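PDB 3BMA: D-alanyl-lipoteichoic acid synthetase from Streptococcus pneumoniae, which probably takes part in the D-alanylation of lipoteichoic acid during cell-wall biogenesis, as a membrane protein of the DltD family. Local coordinates for residues L183-F186 with N187-A191; V209-Y212 with L213-L216; D262-K265 with S266-Y269. The protein carries 1 engineered substitution. One frame throughout, in Å; residues are numbered along the deposited sequence.

Contact 1. Residues L183-F186 with N187-A191; sequences LARF and NERQA. Engineered in segment 187-191: Arg189 (natural residue Cys).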
loop_
_atom_site.group_PDB
_atom_site.type_symbol
_atom_site.label_atom_id
_atom_site.label_comp_id
_atom_site.label_asym_id
_atom_site.label_seq_id
_atom_site.Cartn_x
_atom_site.Cartn_y
_atom_site.Cartn_z
ATOM N N LEU C 183 5.741 5.507 6.522
ATOM C CA LEU C 183 5.367 6.122 7.796
ATOM C C LEU C 183 6.473 6.972 8.420
ATOM O O LEU C 183 6.184 7.934 9.137
ATOM C CB LEU C 183 4.865 5.064 8.784
ATOM C CG LEU C 183 3.599 4.267 8.423
ATOM C CD1 LEU C 183 3.399 3.110 9.396
ATOM C CD2 LEU C 183 2.343 5.138 8.349
ATOM N N ALA C 184 7.728 6.610 8.145
ATOM C CA ALA C 184 8.888 7.376 8.596
ATOM C C ALA C 184 8.998 8.699 7.855
ATOM O O ALA C 184 9.331 9.716 8.461
ATOM C CB ALA C 184 10.174 6.573 8.435
ATOM N N ARG C 185 8.722 8.672 6.551
ATOM C CA ARG C 185 8.677 9.881 5.730
ATOM C C ARG C 185 7.558 10.801 6.173
ATOM O O ARG C 185 7.734 12.016 6.216
ATOM C CB ARG C 185 8.483 9.541 4.253
ATOM C CG ARG C 185 9.761 9.311 3.477
ATOM C CD ARG C 185 9.497 9.339 1.974
ATOM N NE ARG C 185 8.517 8.330 1.563
ATOM C CZ ARG C 185 8.805 7.056 1.297
ATOM N NH1 ARG C 185 10.050 6.602 1.393
ATOM N NH2 ARG C 185 7.842 6.224 0.941
ATOM N N PHE C 186 6.404 10.213 6.488
ATOM C CA PHE C 186 5.280 10.973 7.006
ATOM C C PHE C 186 5.616 11.614 8.344
ATOM O O PHE C 186 5.298 12.787 8.561
ATOM C CB PHE C 186 4.018 10.118 7.129
ATOM C CG PHE C 186 2.849 10.863 7.714
ATOM C CD1 PHE C 186 2.401 12.051 7.131
ATOM C CD2 PHE C 186 2.206 10.390 8.847
ATOM C CE1 PHE C 186 1.339 12.755 7.674
ATOM C CE2 PHE C 186 1.133 11.087 9.396
ATOM C CZ PHE C 186 0.698 12.269 8.804
ATOM N N ASN C 187 6.263 10.847 9.221
ATOM C CA ASN C 187 6.701 11.352 10.522
ATOM C C ASN C 187 7.758 12.448 10.456
ATOM O O ASN C 187 7.756 13.346 11.296
ATOM C CB ASN C 187 7.199 10.217 11.416
ATOM C CG ASN C 187 6.166 9.777 12.426
ATOM O OD1 ASN C 187 5.130 10.419 12.602
ATOM N ND2 ASN C 187 6.450 8.681 13.107
ATOM N N GLU C 188 8.659 12.374 9.476
ATOM C CA GLU C 188 9.638 13.442 9.301
ATOM C C GLU C 188 9.033 14.720 8.695
ATOM O O GLU C 188 9.418 15.816 9.095
ATOM C CB GLU C 188 10.907 12.971 8.560
ATOM C CG GLU C 188 10.810 12.838 7.046
ATOM C CD GLU C 188 12.164 12.858 6.350
ATOM O OE1 GLU C 188 12.248 12.345 5.211
ATOM O OE2 GLU C 188 13.140 13.383 6.933
ATOM N N ARG C 189 8.079 14.577 7.770
ATOM C CA ARG C 189 7.371 15.729 7.182
ATOM C C ARG C 189 6.473 16.412 8.204
ATOM O O ARG C 189 6.352 17.637 8.216
ATOM C CB ARG C 189 6.530 15.326 5.963
ATOM C CG ARG C 189 7.332 14.911 4.742
ATOM C CD ARG C 189 6.440 14.781 3.507
ATOM N NE ARG C 189 6.753 13.592 2.709
ATOM C CZ ARG C 189 7.740 13.499 1.818
ATOM N NH1 ARG C 189 8.549 14.528 1.584
ATOM N NH2 ARG C 189 7.923 12.364 1.155
ATOM N N GLN C 190 5.849 15.603 9.054
ATOM C CA GLN C 190 4.981 16.074 10.119
ATOM C C GLN C 190 5.785 16.848 11.160
ATOM O O GLN C 190 5.434 17.981 11.507
ATOM C CB GLN C 190 4.313 14.874 10.779
ATOM C CG GLN C 190 2.937 15.120 11.315
ATOM C CD GLN C 190 2.246 13.839 11.724
ATOM O OE1 GLN C 190 1.027 13.732 11.629
ATOM N NE2 GLN C 190 3.020 12.859 12.185
ATOM N N ALA C 191 6.868 16.231 11.636
ATOM C CA ALA C 191 7.735 16.823 12.656
ATOM C C ALA C 191 8.395 18.136 12.226
ATOM O O ALA C 191 8.443 19.081 13.010
ATOM C CB ALA C 191 8.790 15.825 13.105
#
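Leu183 accepts the backbone N-H of Asn187 on its carbonyl oxygen, Leu183 O to Asn187 N 2.9 Å. Ala184 repeats the step with Glu188, whose CG lies 3.3 Å from Arg185 O. Arg185 receives the N-H of Arg189, an engineered residue that is cysteine in the natural protein. The two arginine side chains run side by side in the same direction, Arg189 NH2 reaching 3.5 Å from Arg185 CD, guanidinium planes 48° apart. The like charges are close, yet the Arg185 guanidinium has a salt bridge to Glu178 of the third subunit. Phe186 O accepts the N-H of Gln190. Phe186 has CG anti to its N (chi1 178°), which carries the ring across the end of the Gln190 side chain at a slant; Phe186 CZ stands 3.2 Å from Gln190 OE1, the ring and amide planes 49° apart. That oxygen takes a hydrogen bond from Asn187 ND2 of the second subunit, and Asn187 ND2 in turn donates to Gln190 OE1 of the second subunit. These four i to i+4 bonds mark regular alpha-helix 174-194, packed against helix 127-136 through Ala184 and Asn187 and against the second subunit through Leu183 and Phe186.

Contact 2. Residues V209-Y212 with L213-L216; sequences VAKY and LKIL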
loop_
_atom_site.group_PDB
_atom_site.type_symbol
_atom_site.label_atom_id
_atom_site.label_comp_id
_atom_site.label_asym_id
_atom_site.label_seq_id
_atom_site.Cartn_x
_atom_site.Cartn_y
_atom_site.Cartn_z
ATOM N N VAL C 209 21.956 32.662 29.511
ATOM C CA VAL C 209 23.083 33.112 28.685
ATOM C C VAL C 209 23.360 34.616 28.794
ATOM O O VAL C 209 24.479 35.011 29.131
ATOM C CB VAL C 209 22.931 32.675 27.196
ATOM C CG1 VAL C 209 24.007 33.307 26.312
ATOM C CG2 VAL C 209 22.997 31.168 27.081
ATOM N N ALA C 210 22.342 35.438 28.532
ATOM C CA ALA C 210 22.503 36.897 28.428
ATOM C C ALA C 210 22.898 37.612 29.726
ATOM O O ALA C 210 23.538 38.668 29.681
ATOM C CB ALA C 210 21.252 37.535 27.827
ATOM N N LYS C 211 22.524 37.040 30.869
ATOM C CA LYS C 211 22.840 37.633 32.172
ATOM C C LYS C 211 24.301 37.443 32.593
ATOM O O LYS C 211 24.845 38.263 33.337
ATOM C CB LYS C 211 21.894 37.116 33.268
ATOM C CG LYS C 211 20.455 37.675 33.234
ATOM C CD LYS C 211 20.316 39.103 33.784
ATOM C CE LYS C 211 20.199 40.154 32.677
ATOM N NZ LYS C 211 18.984 39.983 31.829
ATOM N N TYR C 212 24.929 36.372 32.112
ATOM C CA TYR C 212 26.332 36.084 32.431
ATOM C C TYR C 212 27.327 36.737 31.457
ATOM O O TYR C 212 28.544 36.623 31.637
ATOM C CB TYR C 212 26.573 34.572 32.504
ATOM C CG TYR C 212 25.878 33.879 33.655
ATOM C CD1 TYR C 212 26.401 33.937 34.945
ATOM C CD2 TYR C 212 24.704 33.156 33.452
ATOM C CE1 TYR C 212 25.766 33.302 36.007
ATOM C CE2 TYR C 212 24.061 32.511 34.508
ATOM C CZ TYR C 212 24.600 32.588 35.782
ATOM O OH TYR C 212 23.973 31.957 36.834
ATOM N N LEU C 213 26.807 37.415 30.436
ATOM C CA LEU C 213 27.648 38.092 29.449
ATOM C C LEU C 213 28.228 39.398 29.989
ATOM O O LEU C 213 29.325 39.800 29.605
ATOM C CB LEU C 213 26.871 38.359 28.152
ATOM C CG LEU C 213 26.310 37.181 27.345
ATOM C CD1 LEU C 213 25.537 37.680 26.133
ATOM C CD2 LEU C 213 27.395 36.205 26.920
ATOM N N LYS C 214 27.489 40.050 30.882
ATOM C CA LYS C 214 27.901 41.337 31.445
ATOM C C LYS C 214 29.055 41.218 32.446
ATOM O O LYS C 214 29.921 42.095 32.504
ATOM C CB LYS C 214 26.702 42.043 32.088
ATOM C CG LYS C 214 25.615 42.426 31.093
ATOM C CD LYS C 214 24.274 42.632 31.776
ATOM C CE LYS C 214 23.171 42.849 30.751
ATOM N NZ LYS C 214 21.831 42.961 31.391
ATOM N N ILE C 215 29.074 40.127 33.209
ATOM C CA ILE C 215 30.079 39.916 34.259
ATOM C C ILE C 215 31.452 39.456 33.739
ATOM O O ILE C 215 32.455 39.550 34.452
ATOM C CB ILE C 215 29.571 38.948 35.372
ATOM C CG1 ILE C 215 29.319 37.539 34.811
ATOM C CG2 ILE C 215 28.319 39.516 36.052
ATOM C CD1 ILE C 215 29.356 36.430 35.852
ATOM N N LEU C 216 31.488 38.969 32.500
ATOM C CA LEU C 216 32.720 38.471 31.882
ATOM C C LEU C 216 33.578 39.587 31.278
ATOM O O LEU C 216 33.033 40.548 30.725
ATOM C CB LEU C 216 32.389 37.415 30.814
ATOM C CG LEU C 216 32.639 35.936 31.147
ATOM C CD1 LEU C 216 32.068 35.519 32.503
ATOM C CD2 LEU C 216 32.116 35.040 30.031
#
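The torsions of Tyr212 and Ile215 set their side chains next to each other: Tyr212 CG lies anti to its carbonyl carbon (chi1 -67°), while Ile215 CG1 sits between backbone N and carbonyl carbon (chi1 64°). Both chains then point the same way, and Ile215 CD1 meets the ring at its edge, in the ring plane, 4.0 Å from Tyr212 CD1. Nearer the main chain, Ile215 CG1 rests 3.4 Å from Tyr212 O. Leu213 folds back along the preceding turn; its CG is 3.4 Å from Val209 O and its CD1 lies against Ala210 CA. Val209 O also receives a weak hydrogen bond from Tyr212 N, three residues on, as the regular bonding gives out. Lys211 and Lys214 run together on the exposed side, the first bent and the second extended, with Lys214 NZ 3.5 Å from Lys211 CE. Their ammonium nitrogens, Lys211 NZ and Lys214 NZ, are 4.1 Å apart, probably at some cost in energy. Around the turn, Tyr212 and Leu216 pack on Val62 of helix 60-66, and Lys66 NZ donates to Leu213 O. Helical backbone angles at 213-215 without the regular bonds are characteristic of a chain unwinding into a loop, here after helix 202-210.

Contact 3. Residues D262-K265 with S266-Y269; sequences DSQK and SFTY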
loop_
_atom_site.group_PDB
_atom_site.type_symbol
_atom_site.label_atom_id
_atom_site.label_comp_id
_atom_site.label_asym_id
_atom_site.label_seq_id
_atom_site.Cartn_x
_atom_site.Cartn_y
_atom_site.Cartn_z
ATOM N N ASP C 262 27.492 6.919 54.934
ATOM C CA ASP C 262 27.838 5.546 54.519
ATOM C C ASP C 262 26.778 4.823 53.676
ATOM O O ASP C 262 26.662 3.593 53.734
ATOM C CB ASP C 262 28.302 4.687 55.708
ATOM C CG ASP C 262 29.732 4.985 56.126
ATOM O OD1 ASP C 262 30.549 5.378 55.263
ATOM O OD2 ASP C 262 30.044 4.816 57.326
ATOM N N SER C 263 26.026 5.599 52.894
ATOM C CA SER C 263 24.957 5.076 52.043
ATOM C C SER C 263 25.504 4.359 50.813
ATOM O O SER C 263 24.967 3.343 50.387
ATOM C CB SER C 263 24.022 6.209 51.611
ATOM O OG SER C 263 23.203 5.819 50.521
ATOM N N GLN C 264 26.576 4.896 50.245
ATOM C CA GLN C 264 27.132 4.356 49.011
ATOM C C GLN C 264 28.318 3.417 49.259
ATOM O O GLN C 264 29.211 3.295 48.417
ATOM C CB GLN C 264 27.491 5.508 48.061
ATOM C CG GLN C 264 26.307 6.442 47.772
ATOM C CD GLN C 264 26.677 7.681 46.970
ATOM O OE1 GLN C 264 27.843 8.068 46.886
ATOM N NE2 GLN C 264 25.671 8.317 46.385
ATOM N N LYS C 265 28.296 2.735 50.404
ATOM C CA LYS C 265 29.393 1.860 50.835
ATOM C C LYS C 265 29.586 0.595 49.995
ATOM O O LYS C 265 30.704 0.082 49.899
ATOM C CB LYS C 265 29.259 1.492 52.316
ATOM C CG LYS C 265 30.154 2.310 53.231
ATOM C CD LYS C 265 30.562 1.510 54.457
ATOM C CE LYS C 265 31.882 2.010 55.023
ATOM N NZ LYS C 265 32.468 1.052 56.002
ATOM N N SER C 266 28.500 0.100 49.400
ATOM C CA SER C 266 28.561 -1.076 48.525
ATOM C C SER C 266 28.130 -0.757 47.084
ATOM O O SER C 266 27.835 -1.667 46.298
ATOM C CB SER C 266 27.743 -2.239 49.108
ATOM O OG SER C 266 26.357 -1.950 49.106
ATOM N N PHE C 267 28.098 0.538 46.763
ATOM C CA PHE C 267 27.833 1.044 45.410
ATOM C C PHE C 267 28.975 0.689 44.460
ATOM O O PHE C 267 30.138 0.995 44.737
ATOM C CB PHE C 267 27.682 2.570 45.442
ATOM C CG PHE C 267 26.266 3.063 45.602
ATOM C CD1 PHE C 267 25.836 4.180 44.891
ATOM C CD2 PHE C 267 25.361 2.423 46.451
ATOM C CE1 PHE C 267 24.534 4.662 45.023
ATOM C CE2 PHE C 267 24.053 2.893 46.586
ATOM C CZ PHE C 267 23.639 4.018 45.870
ATOM N N THR C 268 28.639 0.042 43.346
ATOM C CA THR C 268 29.613 -0.289 42.303
ATOM C C THR C 268 29.078 0.016 40.897
ATOM O O THR C 268 27.921 -0.266 40.582
ATOM C CB THR C 268 30.120 -1.762 42.407
ATOM O OG1 THR C 268 31.029 -2.036 41.336
ATOM C CG2 THR C 268 28.974 -2.774 42.358
ATOM N N TYR C 269 29.924 0.603 40.058
ATOM C CA TYR C 269 29.521 0.946 38.700
ATOM C C TYR C 269 30.180 0.056 37.657
ATOM O O TYR C 269 30.203 0.386 36.468
ATOM C CB TYR C 269 29.794 2.427 38.392
ATOM C CG TYR C 269 29.140 3.403 39.343
ATOM C CD1 TYR C 269 29.853 4.491 39.847
ATOM C CD2 TYR C 269 27.808 3.246 39.736
ATOM C CE1 TYR C 269 29.259 5.396 40.719
ATOM C CE2 TYR C 269 27.208 4.144 40.608
ATOM C CZ TYR C 269 27.941 5.215 41.093
ATOM O OH TYR C 269 27.351 6.111 41.954
HETATM O O HOH W 1 25.775 0.718 49.547
HETATM O O HOH W 2 31.305 2.123 46.983
#
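Ser266 is joined to Ser263 through a water, which accepts the Ser266 N-H at 2.8 Å from Ser266 N and donates to Ser263 O at 2.9 Å. It sits beside the direct backbone bond of the turn. Phe267 supplies most of the side-chain contact. Its N-H returns to Gln264 O in a weak hydrogen bond, 3.4 Å from Phe267 N to Gln264 O, closing residues 264-267 as a type I beta turn, and its ring lies across the Gln264 side chain, with the amide and ring planes 24° apart. Gln264 CG stands over one ring face, 3.8 Å from the centroid and 17° off the normal, a CH-pi contact; Gln264 CA covers the CG-CD2 side of the ring. With CG anti to its carbonyl carbon (chi1 -55°) and the chain extended beyond, Gln264 runs past the CD1-CE1 side. A second water donates to both Gln264 O and Phe267 O, 2.8 Å from each. Tyr269 OH approaches the edge of the Phe267 ring in its plane. The turn lies between helices 246-253 and 274-287: Gln264 rests on Trp303 and Ala307 of helix 301-307, while Thr268 and Tyr269 pack on Met313 of helix 311-326.

The three contacts are local and follow one another along the chain, all within its DltD-family region, of the SGNH hydrolase clan. They lie well apart on the periphery, each 24 to 25 Å from the centre of the chain. The centres of contact 1 and contact 2 are about 39 Å apart although their helices, 174-194 and 202-210, are successive; contact 3 lies across the chain's centre from contact 1, with nearest atoms about 34 Å apart. Contact 2 and contact 3 come no closer than about 26 Å between nearest atoms. Contact 1 alone meets other subunits. Contact 3 borders a glycerol, probably from the crystallisation liquor, about 3 Å from the Phe267 side chain.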